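Long-range contacts in fluvirucin B1 DH domain from module 1 (Actinomadura vulgaris, PDB 6OBV), which probably dehydrates a beta-hydroxyacyl intermediate to an alpha,beta-unsaturated one during assembly of the fluvirucin B1 polyketide chain: residues Val210-Arg215 against His226-Asp231; Ala218-Tyr223 against Gly261-Arg266. One frame throughout, in Å; residues are numbered along the deposited sequence.

Interaction 1: residues Val210-Arg215 against His226-Asp231; sequences VELDER and HPALLD
L212 and L229 mark the closest approach of the two backbones, with their CA atoms 6.1 Å apart where the end of strand 205-211 passes the first turn of helix 227-232. This is strand-to-helix packing within the double hot-dog fold of polyketide synthase dehydratases. HPALLD matches the family motif that, in relatives, starts a helix at the active site. No hydrogen bond joins the segments, and the contact is apolar.

L212 does most of the touching, through both methyls. Its CD2 lies over the start of the helix, 3.6 Å from L229 CB and 3.5 Å from the backbone N of L229. The two leucine side chains cross at about a right angle. The other branch, CD1, comes obliquely to the H226 side chain and is 3.9 Å from its CB. Two residues earlier, on the strand, V210 CG1 meets L229 CD1 at 3.8 Å. L229 has CG anti to its own N (chi1 -179°), and its CD1 is the methyl that reaches V210. V265 of the neighbouring strand also packs on L229.

H226 is the N-cap of the helix. Its ring is held at both nitrogens, because NE2 bonds to E219 OE2. W65 meets the ring edge-to-face. At the other nitrogen, A228 N donates to H226 ND1 over 3.0 Å, nearly straight at 160° and in the ring plane.

Interaction 2: residues Ala218-Tyr223 against Gly261-Arg266; sequences AEAGGY and GAQRVR
A220 and G261 meet mainly through backbone atoms. G261 CA approaches A220 O at 3.3 Å in a CA-H...O contact, bent to 139° at the hydrogen. G261 has positive phi (72°), which glycine adopts readily. G221 and G261 are also close, with CA atoms 4.0 Å apart. The methyl of A220 turns to the other segment, and its CB lies 3.6 Å from A262 O.

A water bridges the segments. It donates to A220 O at 2.9 Å and to A262 O at 2.6 Å. A220 O is used again within its own turn, where it accepts from Y223 N at 3.1 Å. One carbonyl therefore serves the turn, the water and the glycine.

In the next shell, Y223 OH makes a weak bond to E219 OE1 (3.5 Å). The rings of Y223 and H226 also meet, with planes at about 45°.

The contact thus joins two connections of the dehydratase fold. One links helix 214-218 to helix 227-232. The other leads into strand 264-271, which is flanked by strands 205-211 and 277-282, while A262 packs on L229 of helix 227-232.

The centres of the two interactions lie about 7 Å apart, on the same side of the chain's centre. Their segments alternate along the chain: 210-215, 218-223, 226-231, then 261-266. Strands 205-211 and 264-271 are antiparallel neighbours, and V210 O and V265 N (2.9 Å) are probably hydrogen-bonded across them. Side chains also connect the contacts, with L212 CD1 packing on A220 CB at 3.6 Å. Together they pack the turn at 218-223 and the start of helix 227-232 against the ends of two adjoining strands. Both contacts thus lie around the HPALLD segment, which in related dehydratases lies at the active site.

Interaction 1: residues Val210-Arg215 against His226-Asp231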
loop_
_atom_site.group_PDB
_atom_site.type_symbol
_atom_site.label_atom_id
_atom_site.label_comp_id
_atom_site.label_asym_id
_atom_site.label_seq_id
_atom_site.Cartn_x
_atom_site.Cartn_y
_atom_site.Cartn_z
ATOM N N VAL A 210 34.974 -2.614 -11.446
ATOM C CA VAL A 210 34.271 -3.285 -10.359
ATOM C C VAL A 210 33.333 -4.324 -10.969
ATOM O O VAL A 210 32.629 -4.026 -11.940
ATOM C CB VAL A 210 33.475 -2.275 -9.511
ATOM C CG1 VAL A 210 32.904 -2.954 -8.298
ATOM C CG2 VAL A 210 34.342 -1.105 -9.123
ATOM N N GLU A 211 33.330 -5.542 -10.412
ATOM C CA GLU A 211 32.534 -6.645 -10.948
ATOM C C GLU A 211 31.841 -7.396 -9.817
ATOM O O GLU A 211 32.451 -7.654 -8.774
ATOM C CB GLU A 211 33.390 -7.647 -11.740
ATOM C CG GLU A 211 34.422 -7.048 -12.708
ATOM C CD GLU A 211 35.540 -8.026 -13.062
ATOM O OE1 GLU A 211 35.382 -9.242 -12.812
ATOM O OE2 GLU A 211 36.579 -7.577 -13.587
ATOM N N LEU A 212 30.577 -7.775 -10.039
ATOM C CA LEU A 212 29.868 -8.600 -9.072
ATOM C C LEU A 212 30.392 -10.034 -9.093
ATOM O O LEU A 212 30.834 -10.538 -10.124
ATOM C CB LEU A 212 28.373 -8.628 -9.379
ATOM C CG LEU A 212 27.605 -7.323 -9.292
ATOM C CD1 LEU A 212 26.180 -7.550 -9.751
ATOM C CD2 LEU A 212 27.632 -6.848 -7.856
ATOM N N ASP A 213 30.342 -10.688 -7.930
ATOM C CA ASP A 213 30.453 -12.140 -7.863
ATOM C C ASP A 213 29.374 -12.787 -8.724
ATOM O O ASP A 213 28.357 -12.171 -9.061
ATOM C CB ASP A 213 30.282 -12.635 -6.429
ATOM C CG ASP A 213 31.577 -12.731 -5.677
ATOM O OD1 ASP A 213 32.607 -12.179 -6.137
ATOM O OD2 ASP A 213 31.546 -13.366 -4.601
ATOM N N GLU A 214 29.579 -14.064 -9.048
ATOM C CA GLU A 214 28.620 -14.740 -9.913
ATOM C C GLU A 214 27.230 -14.788 -9.279
ATOM O O GLU A 214 26.223 -14.613 -9.978
ATOM C CB GLU A 214 29.130 -16.134 -10.277
ATOM C CG GLU A 214 30.036 -16.103 -11.523
ATOM C CD GLU A 214 30.702 -17.434 -11.844
ATOM O OE1 GLU A 214 31.755 -17.724 -11.233
ATOM O OE2 GLU A 214 30.192 -18.177 -12.721
ATOM N N ARG A 215 27.149 -14.953 -7.951
ATOM C CA ARG A 215 25.834 -15.058 -7.313
ATOM C C ARG A 215 25.018 -13.785 -7.502
ATOM O O ARG A 215 23.814 -13.848 -7.781
ATOM C CB ARG A 215 25.963 -15.379 -5.820
ATOM C CG ARG A 215 24.655 -15.897 -5.184
ATOM C CD ARG A 215 24.804 -16.140 -3.682
ATOM N NE ARG A 215 25.329 -14.937 -3.041
ATOM C CZ ARG A 215 25.735 -14.858 -1.779
ATOM N NH1 ARG A 215 25.684 -15.922 -0.985
ATOM N NH2 ARG A 215 26.194 -13.703 -1.312
ATOM N N HIS A 226 22.689 -3.065 -9.018
ATOM C CA HIS A 226 22.782 -3.902 -7.829
ATOM C C HIS A 226 23.419 -3.102 -6.692
ATOM O O HIS A 226 24.485 -2.502 -6.887
ATOM C CB HIS A 226 23.597 -5.172 -8.103
ATOM C CG HIS A 226 23.402 -6.250 -7.074
ATOM N ND1 HIS A 226 23.650 -6.055 -5.730
ATOM C CD2 HIS A 226 22.967 -7.525 -7.192
ATOM C CE1 HIS A 226 23.386 -7.168 -5.068
ATOM N NE2 HIS A 226 22.963 -8.073 -5.929
ATOM N N PRO A 227 22.773 -3.012 -5.531
ATOM C CA PRO A 227 23.373 -2.254 -4.418
ATOM C C PRO A 227 24.799 -2.683 -4.089
ATOM O O PRO A 227 25.601 -1.842 -3.660
ATOM C CB PRO A 227 22.403 -2.515 -3.255
ATOM C CG PRO A 227 21.071 -2.740 -3.934
ATOM C CD PRO A 227 21.394 -3.446 -5.236
ATOM N N ALA A 228 25.153 -3.956 -4.294
ATOM C CA ALA A 228 26.527 -4.367 -4.029
ATOM C C ALA A 228 27.477 -3.867 -5.098
ATOM O O ALA A 228 28.657 -3.628 -4.809
ATOM C CB ALA A 228 26.635 -5.890 -3.918
ATOM N N LEU A 229 26.996 -3.706 -6.336
ATOM C CA LEU A 229 27.843 -3.142 -7.383
ATOM C C LEU A 229 28.054 -1.649 -7.178
ATOM O O LEU A 229 29.169 -1.151 -7.352
ATOM C CB LEU A 229 27.242 -3.405 -8.763
ATOM C CG LEU A 229 28.062 -2.888 -9.947
ATOM C CD1 LEU A 229 29.481 -3.429 -9.928
ATOM C CD2 LEU A 229 27.382 -3.248 -11.280
ATOM N N LEU A 230 27.003 -0.913 -6.819
ATOM C CA LEU A 230 27.173 0.521 -6.621
ATOM C C LEU A 230 28.036 0.796 -5.405
ATOM O O LEU A 230 28.844 1.730 -5.411
ATOM C CB LEU A 230 25.825 1.240 -6.488
ATOM C CG LEU A 230 25.951 2.766 -6.311
ATOM C CD1 LEU A 230 26.786 3.361 -7.427
ATOM C CD2 LEU A 230 24.594 3.471 -6.217
ATOM N N ASP A 231 27.908 -0.021 -4.361
ATOM C CA ASP A 231 28.720 0.218 -3.176
ATOM C C ASP A 231 30.198 -0.003 -3.463
ATOM O O ASP A 231 31.046 0.772 -3.015
ATOM C CB ASP A 231 28.282 -0.671 -2.024
ATOM C CG ASP A 231 29.018 -0.329 -0.736
ATOM O OD1 ASP A 231 28.805 0.790 -0.236
ATOM O OD2 ASP A 231 29.828 -1.142 -0.240
#

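Interaction 2: residues Ala218-Tyr223 against Gly261-Arg266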
loop_
_atom_site.group_PDB
_atom_site.type_symbol
_atom_site.label_atom_id
_atom_site.label_comp_id
_atom_site.label_asym_id
_atom_site.label_seq_id
_atom_site.Cartn_x
_atom_site.Cartn_y
_atom_site.Cartn_z
ATOM N N ALA A 218 24.007 -12.980 -11.323
ATOM C CA ALA A 218 22.834 -13.677 -11.837
ATOM C C ALA A 218 21.548 -12.898 -11.593
ATOM O O ALA A 218 20.600 -13.013 -12.376
ATOM C CB ALA A 218 22.723 -15.060 -11.202
ATOM N N GLU A 219 21.478 -12.129 -10.512
ATOM C CA GLU A 219 20.275 -11.377 -10.187
ATOM C C GLU A 219 20.425 -9.889 -10.486
ATOM O O GLU A 219 19.554 -9.102 -10.117
ATOM C CB GLU A 219 19.885 -11.601 -8.714
ATOM C CG GLU A 219 21.018 -11.376 -7.696
ATOM C CD GLU A 219 20.548 -10.818 -6.337
ATOM O OE1 GLU A 219 19.334 -10.555 -6.147
ATOM O OE2 GLU A 219 21.411 -10.615 -5.454
ATOM N N ALA A 220 21.498 -9.484 -11.166
ATOM C CA ALA A 220 21.749 -8.055 -11.334
ATOM C C ALA A 220 20.802 -7.413 -12.345
ATOM O O ALA A 220 20.532 -6.210 -12.253
ATOM C CB ALA A 220 23.206 -7.820 -11.740
ATOM N N GLY A 221 20.290 -8.191 -13.305
ATOM C CA GLY A 221 19.447 -7.630 -14.351
ATOM C C GLY A 221 18.165 -6.996 -13.840
ATOM O O GLY A 221 17.645 -6.057 -14.455
ATOM N N GLY A 222 17.644 -7.482 -12.712
ATOM C CA GLY A 222 16.441 -6.919 -12.130
ATOM C C GLY A 222 16.642 -5.650 -11.329
ATOM O O GLY A 222 15.671 -4.937 -11.053
ATOM N N TYR A 223 17.869 -5.347 -10.941
ATOM C CA TYR A 223 18.120 -4.109 -10.233
ATOM C C TYR A 223 18.292 -2.970 -11.228
ATOM O O TYR A 223 18.660 -3.176 -12.385
ATOM C CB TYR A 223 19.354 -4.240 -9.344
ATOM C CG TYR A 223 19.115 -5.120 -8.122
ATOM C CD1 TYR A 223 18.532 -4.597 -6.966
ATOM C CD2 TYR A 223 19.467 -6.462 -8.124
ATOM C CE1 TYR A 223 18.304 -5.377 -5.847
ATOM C CE2 TYR A 223 19.248 -7.256 -7.006
ATOM C CZ TYR A 223 18.671 -6.703 -5.869
ATOM O OH TYR A 223 18.441 -7.495 -4.765
ATOM N N GLY A 261 20.645 -2.602 -14.735
ATOM C CA GLY A 261 21.029 -4.005 -14.652
ATOM C C GLY A 261 22.476 -4.339 -14.966
ATOM O O GLY A 261 22.744 -5.413 -15.507
ATOM N N ALA A 262 23.422 -3.461 -14.640
ATOM C CA ALA A 262 24.818 -3.751 -14.947
ATOM C C ALA A 262 25.389 -4.775 -13.974
ATOM O O ALA A 262 24.981 -4.860 -12.804
ATOM C CB ALA A 262 25.669 -2.484 -14.906
ATOM N N GLN A 263 26.338 -5.562 -14.482
ATOM C CA GLN A 263 27.111 -6.534 -13.718
ATOM C C GLN A 263 28.540 -6.077 -13.445
ATOM O O GLN A 263 29.086 -6.361 -12.378
ATOM C CB GLN A 263 27.171 -7.870 -14.460
ATOM C CG GLN A 263 25.863 -8.340 -15.046
ATOM C CD GLN A 263 26.033 -9.625 -15.826
ATOM O OE1 GLN A 263 26.912 -10.438 -15.516
ATOM N NE2 GLN A 263 25.200 -9.819 -16.847
ATOM N N ARG A 264 29.169 -5.423 -14.411
ATOM C CA ARG A 264 30.525 -4.907 -14.293
ATOM C C ARG A 264 30.506 -3.466 -14.777
ATOM O O ARG A 264 29.750 -3.127 -15.691
ATOM C CB ARG A 264 31.520 -5.745 -15.114
ATOM C CG ARG A 264 31.285 -7.248 -15.028
ATOM C CD ARG A 264 32.240 -8.039 -15.914
ATOM N NE ARG A 264 32.292 -7.506 -17.268
ATOM C CZ ARG A 264 33.217 -7.849 -18.164
ATOM N NH1 ARG A 264 34.155 -8.726 -17.832
ATOM N NH2 ARG A 264 33.211 -7.319 -19.388
ATOM N N VAL A 265 31.292 -2.601 -14.139
ATOM C CA VAL A 265 31.286 -1.189 -14.492
ATOM C C VAL A 265 32.694 -0.626 -14.416
ATOM O O VAL A 265 33.591 -1.188 -13.781
ATOM C CB VAL A 265 30.352 -0.340 -13.589
ATOM C CG1 VAL A 265 28.856 -0.747 -13.758
ATOM C CG2 VAL A 265 30.816 -0.368 -12.134
ATOM N N ARG A 266 32.870 0.510 -15.074
ATOM C CA ARG A 266 34.002 1.384 -14.839
ATOM C C ARG A 266 33.553 2.560 -13.980
ATOM O O ARG A 266 32.391 2.974 -14.022
ATOM C CB ARG A 266 34.576 1.888 -16.151
ATOM C CG ARG A 266 34.973 0.803 -17.142
ATOM C CD ARG A 266 35.102 1.441 -18.509
ATOM N NE ARG A 266 35.645 0.539 -19.505
ATOM C CZ ARG A 266 35.960 0.911 -20.740
ATOM N NH1 ARG A 266 35.785 2.173 -21.113
ATOM N NH2 ARG A 266 36.455 0.027 -21.593
HETATM O O HOH W 1 22.692 -4.319 -11.590
#